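Local coordinates for polyguluronate lyase (PDB 1UAI), which probably cleaves the poly(alpha-L-guluronate) blocks of alginate as a lyase built on a jellyroll beta-sandwich, at residues Q117-F128 with F158-I169; H105-L113 with N202-Q213. All coordinates share one frame; numbering follows the deposited sequence.

Contact 1 of 2, residues Q117-F128 with F158-I169; sequences QIHDGDDDVTVF and FEGKFVVSGGKI
Ile118 and Phe162 meet between layered strands: strands 117-119 and 124-128 both lie about 9 Å, axis to axis, over strand 158-165, the second antiparallel to it at 170°, with no hydrogen bond across, a spacing that belongs to the two sheets of a beta-sandwich. The Phe162 ring is clamped between the two arms of the 117-128 hairpin. Over one face lies Ile118, its CG1 3.9 Å from the centroid of the Phe162 ring and almost on the ring normal, a CH-pi contact. The opposite face receives an edge of Phe128 in an offset edge-to-face pair, planes at 80°, with Phe128 CE2 3.6 Å from Phe162 CZ. Phe162 CG is anti to its own carbonyl carbon (chi1 -72°), which sends the ring across the interface into this slot. Thr126 CG2 adds a methyl at Phe162 CE1, 3.7 Å away, while its OG1 is hydrogen-bonded to Thr138 O. Phe128 continues the aromatic cluster to Phe158, a nearly parallel ring slid so far aside that the two barely overlap, and Phe128 CZ rests 3.9 Å from Gly160 CA. At the other end Ile118 CD1 meets Val164 CG2 tip to tip at 3.6 Å and also touches Ile169 CG2. A classic beta bulge sets both Val125 and Thr126 opposite Ile118, and Val125 CG1 reaches Ile169 CD1 at 3.6 Å. The Ser165-Lys168 type I' turn brings Ile169 back beside Val164. Around this buried layer, Phe190 of strand 189-192 touches Ile118 and Phe162, Val171 of strand 168-173 backs Phe128 and Phe162, and Phe99 of strand 95-105 packs edge-to-face on Phe128.

Contact 2 of 2, residues H105-L113 with N202-Q213; sequences HLPEVKPHL and NSSPCSSSNYGQ
His105 and Tyr211 are joined by a polar bond and a ring stack at once: ND1 of His105 donates to Tyr211 O at 2.9 Å and 163°, close to the imidazole plane, while the two rings form an offset stack with centroids 4.0 Å apart and planes at 19°. With Tyr211 CG lying between its backbone N and carbonyl carbon (chi1 63°), the phenol turns back over the imidazole. Asn210 makes the second polar grip. Its OD1 accepts from Glu108 N at 2.8 Å, and its ND2 donates to Ser203 OG and Pro205 O, tying its own loop together. Ser203 OG donates a hydrogen bond to Glu108 O, 2.7 Å away, and Lys110 N approaches that oxygen from the other face. Alongside, His105 and Gln213 form an antiparallel hydrogen-bonded pair, with Gln213 N to His105 O at 3.0 Å and a weak bond from His105 N to Gln213 O. Outward from these bonds, Leu113 CD2 packs on the backbone of Gln213, and Lys110 CD lies against the Asn202 amide. The Cys200-Cys206 disulfide ties the start of the 202-213 segment to the residues just before it. Beyond the single His105-Gln213 bridge, the two loops are thus joined largely by side-chain-to-backbone hydrogen bonds, which fix Glu108 from both its N and its O.

Overall arrangement
The two contacts lie about 25 Å apart, centre to centre, on opposite sides of the chain's centre, yet strand 112-119 enters both: its start belongs to contact 2 and its end to contact 1. Contact 1 is nested in the sequence inside the loop that contact 2 closes between 105-113 and 202-213. Both also reach the seven-stranded antiparallel sheet, through strands 158-165 and 168-173 in contact 1 and through strands 95-105 and 211-223 in contact 2. One is an apolar seam between the two sheets; the other joins the strand-end loops where the chain crosses from one sheet to the other, as expected of a jellyroll sandwich.

Contact 1 of 2, residues Q117-F128 with F158-I169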
# COMPACT_ATOMS: atom_id res chain seq x y z
N GLN A 117 -3.47 -2.91 -1.51
CA GLN A 117 -3.72 -4.31 -1.75
C GLN A 117 -4.63 -5.02 -0.78
O GLN A 117 -5.02 -4.48 0.26
CB GLN A 117 -2.39 -5.09 -1.83
CG GLN A 117 -1.24 -4.60 -0.94
CD GLN A 117 -0.05 -5.57 -0.89
OE1 GLN A 117 1.04 -5.21 -0.45
NE2 GLN A 117 -0.26 -6.80 -1.33
N ILE A 118 -5.03 -6.21 -1.20
CA ILE A 118 -5.78 -7.14 -0.37
C ILE A 118 -4.76 -8.27 -0.34
O ILE A 118 -4.25 -8.69 -1.39
CB ILE A 118 -7.08 -7.68 -1.00
CG1 ILE A 118 -8.14 -6.58 -1.03
CG2 ILE A 118 -7.58 -8.88 -0.19
CD1 ILE A 118 -9.44 -7.00 -1.67
N HIS A 119 -4.43 -8.72 0.86
CA HIS A 119 -3.45 -9.78 1.05
C HIS A 119 -4.10 -10.79 1.98
O HIS A 119 -5.00 -10.43 2.75
CB HIS A 119 -2.20 -9.17 1.70
CG HIS A 119 -0.97 -10.00 1.59
ND1 HIS A 119 -0.79 -11.19 2.27
CD2 HIS A 119 0.17 -9.81 0.88
CE1 HIS A 119 0.40 -11.68 1.99
NE2 HIS A 119 1.01 -10.86 1.15
N ASP A 120 -3.70 -12.06 1.91
CA ASP A 120 -4.26 -13.02 2.85
C ASP A 120 -3.13 -13.78 3.54
O ASP A 120 -2.00 -13.31 3.56
CB ASP A 120 -5.27 -13.98 2.19
CG ASP A 120 -4.68 -14.86 1.11
OD1 ASP A 120 -3.44 -15.01 1.03
OD2 ASP A 120 -5.48 -15.42 0.33
N GLY A 121 -3.44 -14.94 4.11
CA GLY A 121 -2.42 -15.70 4.81
C GLY A 121 -1.36 -16.32 3.93
O GLY A 121 -0.32 -16.77 4.43
N ASP A 122 -1.59 -16.34 2.62
CA ASP A 122 -0.63 -16.93 1.69
C ASP A 122 0.15 -15.95 0.83
O ASP A 122 1.34 -16.13 0.62
CB ASP A 122 -1.35 -17.92 0.78
CG ASP A 122 -1.82 -19.15 1.52
OD1 ASP A 122 -0.96 -19.92 1.99
OD2 ASP A 122 -3.05 -19.34 1.64
N ASP A 123 -0.52 -14.91 0.33
CA ASP A 123 0.17 -13.93 -0.51
C ASP A 123 -0.79 -12.82 -0.93
O ASP A 123 -1.92 -12.74 -0.44
CB ASP A 123 0.74 -14.64 -1.74
CG ASP A 123 1.74 -13.79 -2.50
OD1 ASP A 123 2.59 -13.14 -1.86
OD2 ASP A 123 1.68 -13.78 -3.75
N ASP A 124 -0.34 -11.95 -1.83
CA ASP A 124 -1.20 -10.87 -2.30
C ASP A 124 -2.32 -11.46 -3.14
O ASP A 124 -2.12 -12.40 -3.91
CB ASP A 124 -0.39 -9.84 -3.10
CG ASP A 124 0.32 -10.45 -4.30
OD1 ASP A 124 0.96 -11.50 -4.15
OD2 ASP A 124 0.24 -9.86 -5.40
N VAL A 125 -3.52 -10.90 -2.98
CA VAL A 125 -4.70 -11.38 -3.71
C VAL A 125 -4.96 -10.51 -4.94
O VAL A 125 -5.14 -11.02 -6.04
CB VAL A 125 -5.93 -11.37 -2.77
CG1 VAL A 125 -7.16 -11.87 -3.51
CG2 VAL A 125 -5.65 -12.24 -1.56
N THR A 126 -4.98 -9.20 -4.73
CA THR A 126 -5.18 -8.24 -5.81
C THR A 126 -4.64 -6.91 -5.31
O THR A 126 -4.86 -6.54 -4.15
CB THR A 126 -6.67 -8.11 -6.20
OG1 THR A 126 -6.83 -7.05 -7.15
CG2 THR A 126 -7.54 -7.82 -4.98
N VAL A 127 -3.91 -6.20 -6.16
CA VAL A 127 -3.31 -4.93 -5.78
C VAL A 127 -3.38 -3.91 -6.91
O VAL A 127 -3.62 -4.26 -8.07
CB VAL A 127 -1.81 -5.11 -5.38
CG1 VAL A 127 -1.62 -6.39 -4.58
CG2 VAL A 127 -0.93 -5.14 -6.63
N PHE A 128 -3.18 -2.64 -6.55
CA PHE A 128 -3.12 -1.55 -7.51
C PHE A 128 -1.62 -1.44 -7.78
O PHE A 128 -0.83 -1.09 -6.89
CB PHE A 128 -3.64 -0.25 -6.90
CG PHE A 128 -5.15 -0.12 -6.92
CD1 PHE A 128 -5.76 0.79 -7.78
CD2 PHE A 128 -5.94 -0.90 -6.09
CE1 PHE A 128 -7.15 0.92 -7.80
CE2 PHE A 128 -7.33 -0.77 -6.10
CZ PHE A 128 -7.94 0.14 -6.96
N PHE A 158 -6.15 9.65 -7.40
CA PHE A 158 -7.29 8.87 -7.85
C PHE A 158 -7.89 8.20 -6.63
O PHE A 158 -7.26 8.11 -5.58
CB PHE A 158 -6.87 7.81 -8.89
CG PHE A 158 -6.00 6.71 -8.33
CD1 PHE A 158 -6.56 5.55 -7.81
CD2 PHE A 158 -4.62 6.85 -8.32
CE1 PHE A 158 -5.75 4.53 -7.29
CE2 PHE A 158 -3.80 5.85 -7.81
CZ PHE A 158 -4.37 4.69 -7.29
N GLU A 159 -9.14 7.76 -6.77
CA GLU A 159 -9.82 7.09 -5.68
C GLU A 159 -9.99 5.62 -6.04
O GLU A 159 -10.59 5.28 -7.06
CB GLU A 159 -11.19 7.73 -5.43
CG GLU A 159 -11.94 7.13 -4.26
CD GLU A 159 -13.18 7.93 -3.89
OE1 GLU A 159 -13.03 9.10 -3.47
OE2 GLU A 159 -14.30 7.40 -4.03
N GLY A 160 -9.42 4.75 -5.21
CA GLY A 160 -9.55 3.33 -5.44
C GLY A 160 -10.45 2.74 -4.38
O GLY A 160 -10.59 3.29 -3.29
N LYS A 161 -11.10 1.63 -4.71
CA LYS A 161 -11.97 0.98 -3.75
C LYS A 161 -12.03 -0.52 -3.96
O LYS A 161 -12.11 -1.00 -5.09
CB LYS A 161 -13.39 1.54 -3.81
CG LYS A 161 -14.35 0.91 -2.80
CD LYS A 161 -15.70 1.59 -2.73
CE LYS A 161 -16.51 1.40 -4.00
NZ LYS A 161 -17.88 1.99 -3.87
N PHE A 162 -11.95 -1.25 -2.86
CA PHE A 162 -12.08 -2.70 -2.86
C PHE A 162 -13.35 -2.99 -2.07
O PHE A 162 -13.54 -2.44 -0.98
CB PHE A 162 -10.95 -3.39 -2.08
CG PHE A 162 -9.61 -3.37 -2.74
CD1 PHE A 162 -9.37 -4.09 -3.91
CD2 PHE A 162 -8.55 -2.71 -2.13
CE1 PHE A 162 -8.08 -4.15 -4.45
CE2 PHE A 162 -7.26 -2.77 -2.66
CZ PHE A 162 -7.03 -3.49 -3.82
N VAL A 163 -14.22 -3.84 -2.61
CA VAL A 163 -15.42 -4.25 -1.89
C VAL A 163 -15.43 -5.77 -1.99
O VAL A 163 -15.51 -6.32 -3.09
CB VAL A 163 -16.72 -3.70 -2.50
CG1 VAL A 163 -17.92 -4.21 -1.71
CG2 VAL A 163 -16.71 -2.18 -2.47
N VAL A 164 -15.33 -6.44 -0.85
CA VAL A 164 -15.32 -7.90 -0.83
C VAL A 164 -16.57 -8.42 -0.13
O VAL A 164 -16.87 -8.03 1.00
CB VAL A 164 -14.08 -8.45 -0.09
CG1 VAL A 164 -14.01 -9.96 -0.25
CG2 VAL A 164 -12.82 -7.78 -0.61
N SER A 165 -17.29 -9.30 -0.82
CA SER A 165 -18.50 -9.90 -0.27
C SER A 165 -18.95 -11.03 -1.19
O SER A 165 -18.68 -11.01 -2.39
CB SER A 165 -19.61 -8.86 -0.15
OG SER A 165 -20.00 -8.37 -1.42
N GLY A 166 -19.61 -12.03 -0.61
CA GLY A 166 -20.11 -13.15 -1.39
C GLY A 166 -19.09 -13.89 -2.24
O GLY A 166 -19.42 -14.40 -3.31
N GLY A 167 -17.85 -13.96 -1.76
CA GLY A 167 -16.81 -14.66 -2.49
C GLY A 167 -16.33 -13.93 -3.73
O GLY A 167 -15.76 -14.54 -4.64
N LYS A 168 -16.56 -12.62 -3.78
CA LYS A 168 -16.15 -11.82 -4.92
C LYS A 168 -15.50 -10.52 -4.47
O LYS A 168 -15.90 -9.93 -3.47
CB LYS A 168 -17.37 -11.47 -5.79
CG LYS A 168 -18.12 -12.67 -6.35
CD LYS A 168 -17.31 -13.40 -7.40
CE LYS A 168 -18.13 -14.52 -8.03
NZ LYS A 168 -17.38 -15.22 -9.11
N ILE A 169 -14.50 -10.08 -5.22
CA ILE A 169 -13.82 -8.82 -4.94
C ILE A 169 -14.11 -7.87 -6.10
O ILE A 169 -13.76 -8.16 -7.24
CB ILE A 169 -12.29 -9.00 -4.84
CG1 ILE A 169 -11.93 -10.00 -3.74
CG2 ILE A 169 -11.63 -7.65 -4.58
CD1 ILE A 169 -10.45 -10.36 -3.70

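Contact 2 of 2, residues H105-L113 with N202-Q213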
# COMPACT_ATOMS: atom_id res chain seq x y z
N HIS A 105 6.67 8.82 -7.50
CA HIS A 105 8.01 8.54 -7.99
C HIS A 105 8.16 7.05 -8.22
O HIS A 105 7.58 6.24 -7.50
CB HIS A 105 9.00 9.02 -6.91
CG HIS A 105 10.34 9.42 -7.43
ND1 HIS A 105 11.36 8.52 -7.63
CD2 HIS A 105 10.85 10.63 -7.74
CE1 HIS A 105 12.44 9.16 -8.03
NE2 HIS A 105 12.16 10.45 -8.11
N LEU A 106 8.95 6.69 -9.23
CA LEU A 106 9.18 5.30 -9.57
C LEU A 106 10.66 4.98 -9.61
O LEU A 106 11.48 5.83 -9.93
CB LEU A 106 8.57 4.99 -10.93
CG LEU A 106 7.05 5.08 -11.03
CD1 LEU A 106 6.62 5.01 -12.49
CD2 LEU A 106 6.42 3.95 -10.22
N PRO A 107 11.02 3.73 -9.27
CA PRO A 107 12.44 3.36 -9.30
C PRO A 107 12.94 3.29 -10.74
O PRO A 107 12.15 3.18 -11.68
CB PRO A 107 12.45 2.00 -8.60
CG PRO A 107 11.09 1.44 -8.91
CD PRO A 107 10.19 2.64 -8.75
N GLU A 108 14.25 3.37 -10.90
CA GLU A 108 14.88 3.31 -12.22
C GLU A 108 14.85 1.88 -12.76
O GLU A 108 14.71 0.92 -11.99
CB GLU A 108 16.34 3.76 -12.12
CG GLU A 108 16.54 5.21 -11.72
CD GLU A 108 16.07 6.18 -12.80
OE1 GLU A 108 16.45 5.98 -13.97
OE2 GLU A 108 15.34 7.13 -12.47
N VAL A 109 14.96 1.76 -14.08
CA VAL A 109 15.02 0.48 -14.78
C VAL A 109 13.75 -0.38 -14.76
O VAL A 109 13.28 -0.82 -15.80
CB VAL A 109 16.20 -0.37 -14.26
CG1 VAL A 109 16.39 -1.58 -15.15
CG2 VAL A 109 17.47 0.47 -14.22
N LYS A 110 13.23 -0.63 -13.56
CA LYS A 110 12.03 -1.43 -13.35
C LYS A 110 11.10 -0.51 -12.57
O LYS A 110 10.99 -0.60 -11.35
CB LYS A 110 12.38 -2.67 -12.53
CG LYS A 110 11.28 -3.71 -12.39
CD LYS A 110 11.78 -4.94 -11.64
CE LYS A 110 10.75 -6.06 -11.62
NZ LYS A 110 9.51 -5.67 -10.89
N PRO A 111 10.41 0.41 -13.28
CA PRO A 111 9.50 1.38 -12.68
C PRO A 111 8.17 0.79 -12.21
O PRO A 111 7.10 1.17 -12.69
CB PRO A 111 9.32 2.40 -13.80
CG PRO A 111 9.28 1.51 -15.00
CD PRO A 111 10.41 0.53 -14.75
N HIS A 112 8.25 -0.13 -11.25
CA HIS A 112 7.09 -0.83 -10.72
C HIS A 112 6.84 -0.49 -9.26
O HIS A 112 7.75 -0.55 -8.43
CB HIS A 112 7.29 -2.34 -10.88
CG HIS A 112 7.52 -2.78 -12.29
ND1 HIS A 112 7.78 -4.10 -12.61
CD2 HIS A 112 7.51 -2.10 -13.46
CE1 HIS A 112 7.92 -4.20 -13.92
NE2 HIS A 112 7.76 -3.01 -14.46
N LEU A 113 5.59 -0.17 -8.93
CA LEU A 113 5.23 0.24 -7.58
C LEU A 113 3.79 -0.14 -7.23
O LEU A 113 2.88 0.09 -8.02
CB LEU A 113 5.43 1.75 -7.48
CG LEU A 113 5.05 2.51 -6.20
CD1 LEU A 113 5.81 1.96 -5.01
CD2 LEU A 113 5.37 3.98 -6.41
N ASN A 202 17.71 -5.77 -9.53
CA ASN A 202 17.12 -5.44 -10.82
C ASN A 202 16.90 -3.95 -11.10
O ASN A 202 16.18 -3.59 -12.03
CB ASN A 202 15.80 -6.20 -11.03
CG ASN A 202 14.84 -6.06 -9.86
OD1 ASN A 202 14.88 -5.07 -9.12
ND2 ASN A 202 13.97 -7.04 -9.69
N SER A 203 17.52 -3.10 -10.29
CA SER A 203 17.42 -1.66 -10.47
C SER A 203 18.71 -1.00 -9.99
O SER A 203 19.24 -1.34 -8.94
CB SER A 203 16.24 -1.09 -9.68
OG SER A 203 16.19 0.33 -9.80
N SER A 204 19.21 -0.07 -10.79
CA SER A 204 20.43 0.65 -10.45
C SER A 204 20.15 2.14 -10.66
O SER A 204 19.32 2.50 -11.48
CB SER A 204 21.59 0.20 -11.35
OG SER A 204 21.24 0.31 -12.72
N PRO A 205 20.84 3.01 -9.90
CA PRO A 205 21.85 2.69 -8.89
C PRO A 205 21.27 2.13 -7.59
O PRO A 205 20.09 2.31 -7.29
CB PRO A 205 22.54 4.03 -8.67
CG PRO A 205 21.40 4.98 -8.79
CD PRO A 205 20.66 4.47 -10.01
N CYS A 206 22.11 1.45 -6.82
CA CYS A 206 21.69 0.90 -5.55
C CYS A 206 21.85 2.05 -4.56
O CYS A 206 22.84 2.15 -3.83
CB CYS A 206 22.59 -0.27 -5.17
SG CYS A 206 22.04 -1.17 -3.70
N SER A 207 20.84 2.91 -4.54
CA SER A 207 20.87 4.11 -3.72
C SER A 207 19.50 4.48 -3.16
O SER A 207 18.47 4.14 -3.74
CB SER A 207 21.41 5.26 -4.57
OG SER A 207 21.13 6.52 -4.01
N SER A 208 19.50 5.20 -2.05
CA SER A 208 18.25 5.62 -1.43
C SER A 208 17.57 6.71 -2.26
O SER A 208 16.44 7.08 -1.99
CB SER A 208 18.50 6.13 -0.01
OG SER A 208 18.91 5.07 0.84
N SER A 209 18.27 7.20 -3.28
CA SER A 209 17.71 8.23 -4.16
C SER A 209 16.96 7.60 -5.34
O SER A 209 16.40 8.31 -6.18
CB SER A 209 18.82 9.15 -4.68
OG SER A 209 19.73 8.43 -5.50
N ASN A 210 16.98 6.28 -5.40
CA ASN A 210 16.31 5.49 -6.44
C ASN A 210 15.14 4.87 -5.69
O ASN A 210 15.32 3.87 -4.98
CB ASN A 210 17.27 4.42 -6.96
CG ASN A 210 16.67 3.57 -8.05
OD1 ASN A 210 15.51 3.73 -8.42
ND2 ASN A 210 17.47 2.65 -8.58
N TYR A 211 13.95 5.43 -5.85
CA TYR A 211 12.82 4.96 -5.06
C TYR A 211 11.42 5.09 -5.65
O TYR A 211 11.19 5.75 -6.66
CB TYR A 211 12.83 5.73 -3.74
CG TYR A 211 12.64 7.24 -3.92
CD1 TYR A 211 11.37 7.80 -4.04
CD2 TYR A 211 13.75 8.09 -4.00
CE1 TYR A 211 11.20 9.18 -4.23
CE2 TYR A 211 13.59 9.47 -4.19
CZ TYR A 211 12.31 10.00 -4.30
OH TYR A 211 12.16 11.36 -4.48
N GLY A 212 10.50 4.43 -4.96
CA GLY A 212 9.10 4.50 -5.30
C GLY A 212 8.47 5.30 -4.17
O GLY A 212 8.90 5.19 -3.01
N GLN A 213 7.49 6.12 -4.49
CA GLN A 213 6.81 6.93 -3.48
C GLN A 213 5.34 7.08 -3.81
O GLN A 213 4.97 7.25 -4.97
CB GLN A 213 7.44 8.32 -3.37
CG GLN A 213 6.72 9.25 -2.40
CD GLN A 213 7.43 10.57 -2.22
OE1 GLN A 213 8.58 10.62 -1.79
NE2 GLN A 213 6.75 11.66 -2.56